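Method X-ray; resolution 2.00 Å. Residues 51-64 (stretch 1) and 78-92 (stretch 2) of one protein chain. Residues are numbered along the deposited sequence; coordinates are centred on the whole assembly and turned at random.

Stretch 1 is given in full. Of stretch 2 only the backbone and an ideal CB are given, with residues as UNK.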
# COMPACT_ATOMS: atom_id res chain seq x y z
N ILE A 51 1.52 1.35 -28.77
CA ILE A 51 1.62 0.10 -28.01
C ILE A 51 2.23 -1.00 -28.86
O ILE A 51 1.67 -1.40 -29.89
CB ILE A 51 0.22 -0.32 -27.54
CG1 ILE A 51 -0.36 0.83 -26.72
CG2 ILE A 51 0.29 -1.66 -26.73
CD1 ILE A 51 -1.86 0.74 -26.41
N PHE A 52 3.39 -1.47 -28.43
CA PHE A 52 4.15 -2.50 -29.13
C PHE A 52 4.13 -3.74 -28.25
O PHE A 52 4.66 -3.72 -27.16
CB PHE A 52 5.57 -1.99 -29.33
CG PHE A 52 6.46 -2.92 -30.10
CD1 PHE A 52 6.94 -2.56 -31.36
CD2 PHE A 52 6.83 -4.16 -29.57
CE1 PHE A 52 7.76 -3.42 -32.08
CE2 PHE A 52 7.66 -5.03 -30.28
CZ PHE A 52 8.12 -4.66 -31.53
N ARG A 53 3.51 -4.82 -28.71
CA ARG A 53 3.43 -6.02 -27.89
C ARG A 53 4.31 -7.13 -28.43
O ARG A 53 4.34 -7.38 -29.63
CB ARG A 53 1.98 -6.53 -27.82
CG ARG A 53 1.01 -5.59 -27.14
CD ARG A 53 -0.42 -6.14 -27.16
NE ARG A 53 -1.31 -5.40 -26.28
CZ ARG A 53 -2.10 -4.39 -26.66
NH1 ARG A 53 -2.12 -3.99 -27.92
NH2 ARG A 53 -2.87 -3.78 -25.76
N LEU A 54 5.04 -7.77 -27.53
CA LEU A 54 5.89 -8.89 -27.91
C LEU A 54 5.24 -10.11 -27.31
O LEU A 54 4.60 -10.04 -26.25
CB LEU A 54 7.30 -8.72 -27.37
CG LEU A 54 8.17 -7.83 -28.25
CD1 LEU A 54 9.52 -7.60 -27.60
CD2 LEU A 54 8.33 -8.51 -29.59
N GLU A 55 5.38 -11.24 -27.98
CA GLU A 55 4.79 -12.45 -27.47
C GLU A 55 5.90 -13.37 -27.02
O GLU A 55 7.00 -13.33 -27.57
CB GLU A 55 3.95 -13.12 -28.56
CG GLU A 55 2.85 -13.95 -27.99
CD GLU A 55 2.10 -13.22 -26.90
OE1 GLU A 55 1.65 -12.08 -27.15
OE2 GLU A 55 1.98 -13.78 -25.78
N SER A 56 5.63 -14.16 -26.00
CA SER A 56 6.60 -15.11 -25.44
C SER A 56 8.06 -14.66 -25.57
O SER A 56 8.71 -14.90 -26.59
CB SER A 56 6.45 -16.47 -26.13
OG SER A 56 6.89 -16.38 -27.48
N PRO A 57 8.59 -14.01 -24.52
CA PRO A 57 7.82 -13.74 -23.30
C PRO A 57 6.83 -12.60 -23.56
O PRO A 57 7.02 -11.80 -24.48
CB PRO A 57 8.90 -13.39 -22.28
CG PRO A 57 9.96 -12.74 -23.11
CD PRO A 57 10.00 -13.58 -24.37
N LYS A 58 5.77 -12.56 -22.77
CA LYS A 58 4.75 -11.54 -22.91
C LYS A 58 5.34 -10.22 -22.41
O LYS A 58 5.64 -10.06 -21.22
CB LYS A 58 3.51 -11.93 -22.09
CG LYS A 58 2.29 -11.01 -22.28
CD LYS A 58 1.08 -11.55 -21.51
CE LYS A 58 0.54 -12.85 -22.14
NZ LYS A 58 -0.34 -13.64 -21.22
N ILE A 59 5.55 -9.30 -23.33
CA ILE A 59 6.10 -8.00 -22.97
C ILE A 59 5.33 -6.91 -23.68
O ILE A 59 4.92 -7.09 -24.83
CB ILE A 59 7.57 -7.87 -23.42
CG1 ILE A 59 8.42 -8.96 -22.78
CG2 ILE A 59 8.10 -6.50 -23.03
CD1 ILE A 59 8.59 -8.78 -21.29
N THR A 60 5.10 -5.79 -22.99
CA THR A 60 4.44 -4.68 -23.65
C THR A 60 5.35 -3.48 -23.60
O THR A 60 6.00 -3.21 -22.59
CB THR A 60 3.09 -4.33 -23.02
OG1 THR A 60 2.19 -5.42 -23.24
CG2 THR A 60 2.48 -3.07 -23.70
N SER A 61 5.43 -2.79 -24.72
CA SER A 61 6.26 -1.60 -24.80
C SER A 61 5.35 -0.45 -25.19
O SER A 61 4.58 -0.57 -26.14
CB SER A 61 7.35 -1.79 -25.85
OG SER A 61 8.23 -0.68 -25.84
N LEU A 62 5.41 0.63 -24.43
CA LEU A 62 4.60 1.82 -24.75
C LEU A 62 5.61 2.85 -25.22
O LEU A 62 6.53 3.20 -24.46
CB LEU A 62 3.87 2.31 -23.50
CG LEU A 62 3.06 1.22 -22.78
CD1 LEU A 62 2.49 1.76 -21.50
CD2 LEU A 62 1.92 0.73 -23.70
N ILE A 63 5.44 3.32 -26.46
CA ILE A 63 6.37 4.26 -27.07
C ILE A 63 5.77 5.65 -27.22
O ILE A 63 4.76 5.86 -27.89
CB ILE A 63 6.84 3.69 -28.45
CG1 ILE A 63 7.49 2.32 -28.23
CG2 ILE A 63 7.87 4.60 -29.11
CD1 ILE A 63 7.76 1.53 -29.52
N PHE A 64 6.41 6.62 -26.58
CA PHE A 64 5.92 7.99 -26.63
C PHE A 64 6.66 8.89 -27.62
O PHE A 64 7.79 8.61 -28.00
CB PHE A 64 5.94 8.59 -25.22
CG PHE A 64 5.11 7.81 -24.25
CD1 PHE A 64 5.66 6.70 -23.58
CD2 PHE A 64 3.76 8.11 -24.06
CE1 PHE A 64 4.86 5.89 -22.73
CE2 PHE A 64 2.95 7.31 -23.24
CZ PHE A 64 3.49 6.21 -22.58
N UNK A 78 17.78 -10.00 -17.05
CA UNK A 78 18.14 -10.62 -18.33
C UNK A 78 16.97 -10.60 -19.29
O UNK A 78 17.13 -10.30 -20.50
CB UNK A 78 18.62 -12.06 -18.12
N UNK A 79 15.79 -10.90 -18.76
CA UNK A 79 14.59 -10.91 -19.58
C UNK A 79 14.31 -9.49 -20.10
O UNK A 79 13.93 -9.31 -21.27
CB UNK A 79 13.40 -11.44 -18.78
N UNK A 80 14.50 -8.51 -19.24
CA UNK A 80 14.27 -7.12 -19.60
C UNK A 80 15.20 -6.72 -20.75
O UNK A 80 14.75 -6.14 -21.74
CB UNK A 80 14.48 -6.21 -18.39
N UNK A 81 16.49 -7.00 -20.59
CA UNK A 81 17.48 -6.66 -21.61
C UNK A 81 17.20 -7.33 -22.94
O UNK A 81 17.28 -6.69 -23.99
CB UNK A 81 18.88 -7.05 -21.13
N UNK A 82 16.83 -8.60 -22.92
CA UNK A 82 16.56 -9.29 -24.18
C UNK A 82 15.35 -8.67 -24.85
O UNK A 82 15.32 -8.52 -26.06
CB UNK A 82 16.34 -10.79 -23.95
N UNK A 83 14.35 -8.33 -24.05
CA UNK A 83 13.15 -7.72 -24.61
C UNK A 83 13.46 -6.37 -25.23
O UNK A 83 13.01 -6.07 -26.33
CB UNK A 83 12.07 -7.57 -23.53
N UNK A 84 14.25 -5.56 -24.55
CA UNK A 84 14.57 -4.24 -25.08
C UNK A 84 15.32 -4.37 -26.41
O UNK A 84 15.00 -3.67 -27.38
CB UNK A 84 15.40 -3.44 -24.07
N UNK A 85 16.30 -5.26 -26.44
CA UNK A 85 17.07 -5.49 -27.66
C UNK A 85 16.14 -5.97 -28.76
O UNK A 85 16.23 -5.54 -29.91
CB UNK A 85 18.19 -6.50 -27.42
N UNK A 86 15.22 -6.85 -28.40
CA UNK A 86 14.30 -7.36 -29.39
C UNK A 86 13.46 -6.20 -29.93
O UNK A 86 13.30 -6.05 -31.14
CB UNK A 86 13.41 -8.46 -28.80
N UNK A 87 12.95 -5.36 -29.03
CA UNK A 87 12.12 -4.24 -29.46
C UNK A 87 12.91 -3.29 -30.37
O UNK A 87 12.45 -2.94 -31.46
CB UNK A 87 11.58 -3.48 -28.24
N UNK A 88 14.09 -2.90 -29.91
CA UNK A 88 14.92 -1.98 -30.68
C UNK A 88 15.27 -2.53 -32.05
O UNK A 88 15.23 -1.81 -33.04
CB UNK A 88 16.20 -1.66 -29.91
N UNK A 89 15.57 -3.83 -32.12
CA UNK A 89 15.91 -4.45 -33.39
C UNK A 89 14.77 -4.21 -34.39
O UNK A 89 14.99 -3.76 -35.52
CB UNK A 89 16.18 -5.95 -33.21
N UNK A 90 13.55 -4.48 -33.95
CA UNK A 90 12.37 -4.30 -34.82
C UNK A 90 12.17 -2.85 -35.24
O UNK A 90 12.03 -2.55 -36.43
CB UNK A 90 11.11 -4.80 -34.11
N UNK A 91 12.13 -1.94 -34.27
CA UNK A 91 11.96 -0.54 -34.61
C UNK A 91 13.00 -0.17 -35.68
O UNK A 91 12.70 0.59 -36.61
CB UNK A 91 12.10 0.35 -33.37
N UNK A 92 14.20 -0.73 -35.54
CA UNK A 92 15.26 -0.46 -36.50
C UNK A 92 14.90 -1.08 -37.85
O UNK A 92 14.92 -0.40 -38.86
CB UNK A 92 16.60 -1.00 -36.00

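Stretch 1 is a hairpin: a strand at 51-54 and a second beginning at 59 pair through backbone hydrogen bonds, and Phe52, Leu54, Ile59, Ser61 and Ile63 turn their CA-to-CB bonds toward the helix formed by stretch 2. The helix axis comes within 10.2 Å of the axis of the first strand and 10.0 Å of that of the second.

Positions 78, 81, 82, 85, 89 and 92 have nothing of stretch 1 near their CB, so many residues would serve; they are Asp78, Ile81, Lys82, Lys85, Lys89 and Lys92. At 80, 84 and 88 the CB points away, and stretch 1 sets no requirement; these are Leu80, Val84 and Ile88.

Position 79 points sideways, with no hairpin atom near its CB. A short side chain would make no contact, whereas a long one could reach the loop at Pro57. Glu79 reaches it: OE2 lies 3.2 Å from Pro57 CB and 3.7 Å from Ile59 CD1, a packing contact, while OE1 is hydrogen-bonded elsewhere in the structure.

At 83 the CB points toward the hairpin and already lies 4.0 Å from Ile59 CG1, so a small apolar residue suits. Ala83 fills the place with its methyl group alone.

The CB of 86 also points toward the hairpin, near Leu54 CD1, and the carbonyls of Glu55 and Ser56 lie beyond. A long side chain with an apolar stem and a donor at its tip would suit; lysine or arginine could qualify. Arg86, extended with chi1 to chi3 all t, donates from NH1 to Glu55 O (3.1 Å). Leu54 CD2 covers one face of the guanidinium, 3.6 Å from Arg86 CZ, leaving its edge free for that bond. A water accepts from Glu55 N and, weakly, from Arg86 NH2.

Position 87 points sideways, but Leu54, Phe52 and Ser61 lie within reach. A branched or long aliphatic chain would fit. Ile87 (chi1 m, chi2 t) places CG1 3.5 Å from Leu54 CD1 and 4.1 Å from Phe52 CE2, while its CD1 reaches Ser61 CB at 3.6 Å.

At 90 the ideal CB lies 4.0 Å from Phe52 CZ, favouring a compact residue with an apolar group, such as alanine, valine or threonine. Thr90 sets CG2 at the ring edge, 3.9 Å from Phe52 CE1, and its OG1 donates to Arg86 O (3.3 Å).

Position 91 points sideways and needs length to reach Phe52 and Ile63; leucine, isoleucine or methionine would be plausible. Leu91 has CD2 4.1 Å from Phe52 CE1 and CD1 4.0 Å from Ile63 CD1.

Stretch 2 (78-92) DELIKAVKRIIKTLK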
# COMPACT_ATOMS: atom_id res chain seq x y z
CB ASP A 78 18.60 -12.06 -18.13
CG ASP A 78 19.99 -12.13 -17.56
OD1 ASP A 78 20.84 -11.34 -18.03
OD2 ASP A 78 20.23 -12.95 -16.65
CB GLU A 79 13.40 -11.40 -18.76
CG GLU A 79 12.41 -12.25 -19.57
CD GLU A 79 10.98 -12.20 -19.00
OE1 GLU A 79 10.78 -12.56 -17.81
OE2 GLU A 79 10.07 -11.80 -19.77
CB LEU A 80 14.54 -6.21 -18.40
CG LEU A 80 14.48 -4.70 -18.66
CD1 LEU A 80 13.13 -4.33 -19.19
CD2 LEU A 80 14.76 -3.94 -17.37
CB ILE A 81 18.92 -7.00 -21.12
CG1 ILE A 81 19.29 -6.04 -19.99
CG2 ILE A 81 19.93 -6.88 -22.28
CD1 ILE A 81 20.58 -6.33 -19.31
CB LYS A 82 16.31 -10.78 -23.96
CG LYS A 82 17.52 -11.54 -23.44
CD LYS A 82 17.21 -13.03 -23.33
CE LYS A 82 18.10 -13.70 -22.29
NZ LYS A 82 18.08 -15.19 -22.45
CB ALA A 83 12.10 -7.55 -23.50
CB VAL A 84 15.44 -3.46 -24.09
CG1 VAL A 84 16.00 -2.22 -24.77
CG2 VAL A 84 14.59 -3.02 -22.90
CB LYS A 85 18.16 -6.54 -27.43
CG LYS A 85 19.29 -6.08 -26.54
CD LYS A 85 20.41 -7.13 -26.50
CE LYS A 85 21.58 -6.69 -25.59
NZ LYS A 85 22.77 -7.63 -25.61
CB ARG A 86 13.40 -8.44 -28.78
CG ARG A 86 12.60 -9.19 -29.80
CD ARG A 86 11.69 -10.27 -29.19
NE ARG A 86 10.95 -10.94 -30.26
CZ ARG A 86 9.90 -11.73 -30.08
NH1 ARG A 86 9.42 -11.97 -28.86
NH2 ARG A 86 9.30 -12.26 -31.15
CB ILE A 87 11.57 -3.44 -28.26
CG1 ILE A 87 10.60 -4.31 -27.46
CG2 ILE A 87 10.87 -2.17 -28.74
CD1 ILE A 87 10.29 -3.78 -26.05
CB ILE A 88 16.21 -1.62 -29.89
CG1 ILE A 88 15.83 -0.78 -28.66
CG2 ILE A 88 17.16 -0.81 -30.78
CD1 ILE A 88 16.98 -0.52 -27.69
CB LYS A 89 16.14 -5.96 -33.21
CG LYS A 89 16.83 -6.63 -34.41
CD LYS A 89 17.14 -8.12 -34.18
CE LYS A 89 17.99 -8.69 -35.33
NZ LYS A 89 18.42 -10.12 -35.20
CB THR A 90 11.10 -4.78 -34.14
OG1 THR A 90 11.28 -6.13 -33.74
CG2 THR A 90 9.92 -4.72 -35.10
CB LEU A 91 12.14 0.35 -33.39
CG LEU A 91 11.16 0.03 -32.27
CD1 LEU A 91 11.35 1.03 -31.15
CD2 LEU A 91 9.72 0.05 -32.81
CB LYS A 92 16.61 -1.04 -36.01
CG LYS A 92 17.26 -0.27 -34.85
CD LYS A 92 18.74 -0.61 -34.72
CE LYS A 92 19.00 -2.12 -34.67
NZ LYS A 92 20.46 -2.51 -34.65
O HOH W 1 6.38 -11.95 -30.95
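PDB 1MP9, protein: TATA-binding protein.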